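Local coordinates for oxidoreductase, NAD-binding/iron-sulfur cluster-binding protein (PDB 6ZXU), which is a catabolic reductive dehalogenase that binds cobalamin and two [4Fe-4S] clusters, and probably removes halogen from organohalides by reduction, at residues A[545-550]-A[664-669]. Residues are numbered along the deposited sequence; the frame is centred on the assembly and turned at random.
Sequences CARECP and SPDRGD. With SF4 (iron/sulfur cluster), chain D; SF4 (iron/sulfur cluster), chain E.
The Glu548 carboxylate meets Ser664 with both oxygens: OE1 takes the hydroxyl OG from above the carboxylate plane at 2.6 Å, and OE2 takes the backbone N on its syn lone pair at 2.8 Å, nearly straight (170°). The Arg547 guanidinium holds the same OE2 at its edge, side-on through NE and NH2, the NH2 bond being a 2.9 Å salt bridge on the anti lone pair. Three donors thus converge on OE2, while OE1 also pairs with Arg590. Ser664 O approaches the guanidinium obliquely, 3.1 Å from Arg547 NE at a poor angle for bonding. A bend at chi3 (80°) turns NE of Arg547 out of the otherwise extended chain; NH1 meets Asp627. The segment 545-550 lies in a ferredoxin-type dicluster region: Cys545 SG binds FE1 of one cluster and Cys549 SG FE4 of the other, each at 2.3 Å, and the loop 664-669 packs against this segment at the surface. An alanine at Glu548 would probably leave Ser664 N and OG without these acceptors and Arg547 freer to turn. Farther along, a water joins Ala546 O to Arg667 NH1, lying in that guanidinium's plane at its edge.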
loop_
_atom_site.group_PDB
_atom_site.type_symbol
_atom_site.label_atom_id
_atom_site.label_comp_id
_atom_site.label_asym_id
_atom_site.label_seq_id
_atom_site.Cartn_x
_atom_site.Cartn_y
_atom_site.Cartn_z
ATOM N N CYS A 545 3.526 -4.166 -20.552
ATOM C CA CYS A 545 3.664 -5.072 -19.443
ATOM C C CYS A 545 4.106 -6.438 -19.952
ATOM O O CYS A 545 4.968 -7.045 -19.327
ATOM C CB CYS A 545 2.355 -5.182 -18.661
ATOM S SG CYS A 545 0.872 -5.653 -19.681
ATOM N N ALA A 546 3.443 -6.962 -20.976
ATOM C CA ALA A 546 3.811 -8.247 -21.518
ATOM C C ALA A 546 5.290 -8.312 -21.982
ATOM O O ALA A 546 5.996 -9.290 -21.741
ATOM C CB ALA A 546 2.849 -8.596 -22.660
ATOM N N ARG A 547 5.734 -7.293 -22.658
ATOM C CA ARG A 547 7.082 -7.198 -23.161
ATOM C C ARG A 547 8.086 -7.113 -22.095
ATOM O O ARG A 547 9.174 -7.655 -22.231
ATOM C CB ARG A 547 7.199 -5.945 -24.010
ATOM C CG ARG A 547 8.501 -5.794 -24.806
ATOM C CD ARG A 547 8.478 -4.446 -25.501
ATOM N NE ARG A 547 8.842 -3.416 -24.565
ATOM C CZ ARG A 547 8.330 -2.199 -24.541
ATOM N NH1 ARG A 547 7.360 -1.888 -25.363
ATOM N NH2 ARG A 547 8.767 -1.314 -23.643
ATOM N N GLU A 548 7.740 -6.511 -20.939
ATOM C CA GLU A 548 8.712 -6.290 -19.906
ATOM C C GLU A 548 8.752 -7.315 -18.832
ATOM O O GLU A 548 9.543 -7.217 -17.916
ATOM C CB GLU A 548 8.523 -4.913 -19.314
ATOM C CG GLU A 548 8.751 -3.746 -20.288
ATOM C CD GLU A 548 10.208 -3.664 -20.842
ATOM O OE1 GLU A 548 11.146 -4.286 -20.232
ATOM O OE2 GLU A 548 10.347 -3.039 -21.881
ATOM N N CYS A 549 7.879 -8.296 -18.882
ATOM C CA CYS A 549 7.784 -9.290 -17.783
ATOM C C CYS A 549 9.029 -10.207 -17.863
ATOM O O CYS A 549 9.191 -10.826 -18.916
ATOM C CB CYS A 549 6.521 -10.208 -17.912
ATOM S SG CYS A 549 6.507 -11.599 -16.764
ATOM N N PRO A 550 9.848 -10.302 -16.791
ATOM C CA PRO A 550 11.060 -11.147 -16.840
ATOM C C PRO A 550 10.832 -12.615 -17.167
ATOM O O PRO A 550 11.727 -13.232 -17.703
ATOM C CB PRO A 550 11.646 -11.028 -15.454
ATOM C CG PRO A 550 11.017 -9.760 -14.881
ATOM C CD PRO A 550 9.690 -9.639 -15.499
ATOM N N SER A 664 12.993 -3.138 -22.762
ATOM C CA SER A 664 13.311 -4.295 -23.621
ATOM C C SER A 664 12.810 -4.043 -25.013
ATOM O O SER A 664 11.910 -3.246 -25.223
ATOM C CB SER A 664 12.647 -5.587 -23.091
ATOM O OG SER A 664 12.824 -5.699 -21.715
ATOM N N PRO A 665 13.375 -4.741 -25.984
ATOM C CA PRO A 665 12.893 -4.576 -27.348
ATOM C C PRO A 665 11.663 -5.442 -27.635
ATOM O O PRO A 665 11.365 -6.382 -26.918
ATOM C CB PRO A 665 14.058 -5.093 -28.193
ATOM C CG PRO A 665 14.612 -6.187 -27.334
ATOM C CD PRO A 665 14.533 -5.655 -25.922
ATOM N N ASP A 666 10.965 -5.060 -28.692
ATOM C CA ASP A 666 9.833 -5.806 -29.158
ATOM C C ASP A 666 10.103 -7.262 -29.321
ATOM O O ASP A 666 11.236 -7.654 -29.621
ATOM C CB ASP A 666 9.376 -5.294 -30.505
ATOM C CG ASP A 666 8.329 -4.330 -30.348
ATOM O OD1 ASP A 666 8.623 -3.284 -29.711
ATOM O OD2 ASP A 666 7.193 -4.685 -30.772
ATOM N N ARG A 667 9.046 -8.050 -29.092
ATOM C CA ARG A 667 9.010 -9.468 -29.416
ATOM C C ARG A 667 8.478 -9.694 -30.833
ATOM O O ARG A 667 8.327 -10.845 -31.344
ATOM C CB ARG A 667 8.090 -10.172 -28.431
ATOM C CG ARG A 667 8.440 -9.926 -26.970
ATOM C CD ARG A 667 9.442 -10.901 -26.410
ATOM N NE ARG A 667 9.327 -12.294 -26.927
ATOM C CZ ARG A 667 8.722 -13.305 -26.294
ATOM N NH1 ARG A 667 8.107 -13.061 -25.121
ATOM N NH2 ARG A 667 8.706 -14.573 -26.818
ATOM N N GLY A 668 8.134 -8.585 -31.449
ATOM C CA GLY A 668 7.674 -8.633 -32.788
ATOM C C GLY A 668 6.192 -8.904 -32.888
ATOM O O GLY A 668 5.404 -8.732 -31.929
ATOM N N ASP A 669 5.800 -9.311 -34.082
ATOM C CA ASP A 669 4.431 -9.075 -34.511
ATOM C C ASP A 669 3.569 -10.330 -34.336
ATOM O O ASP A 669 2.359 -10.223 -34.113
ATOM C CB ASP A 669 4.416 -8.560 -35.990
HETATM FE FE1 SF4 D . -0.336 -3.756 -19.845
HETATM FE FE2 SF4 D . -0.382 -1.471 -21.470
HETATM FE FE3 SF4 D . -0.819 -1.220 -18.814
HETATM FE FE4 SF4 D . -2.737 -2.455 -20.310
HETATM S S1 SF4 D . -1.964 -0.317 -20.449
HETATM S S2 SF4 D . -1.935 -3.146 -18.394
HETATM S S3 SF4 D . -1.358 -3.479 -21.759
HETATM S S4 SF4 D . 1.014 -1.957 -19.893
HETATM FE FE1 SF4 E . 4.851 -11.678 -12.245
HETATM FE FE2 SF4 E . 6.954 -9.873 -12.293
HETATM FE FE3 SF4 E . 4.423 -9.077 -13.165
HETATM FE FE4 SF4 E . 5.946 -10.830 -14.636
HETATM S S1 SF4 E . 6.413 -8.734 -14.137
HETATM S S2 SF4 E . 3.758 -10.994 -14.109
HETATM S S3 SF4 E . 6.979 -11.983 -12.974
HETATM S S4 SF4 E . 4.989 -9.781 -11.131
HETATM O O HOH W 1 8.150 -10.986 -22.991
#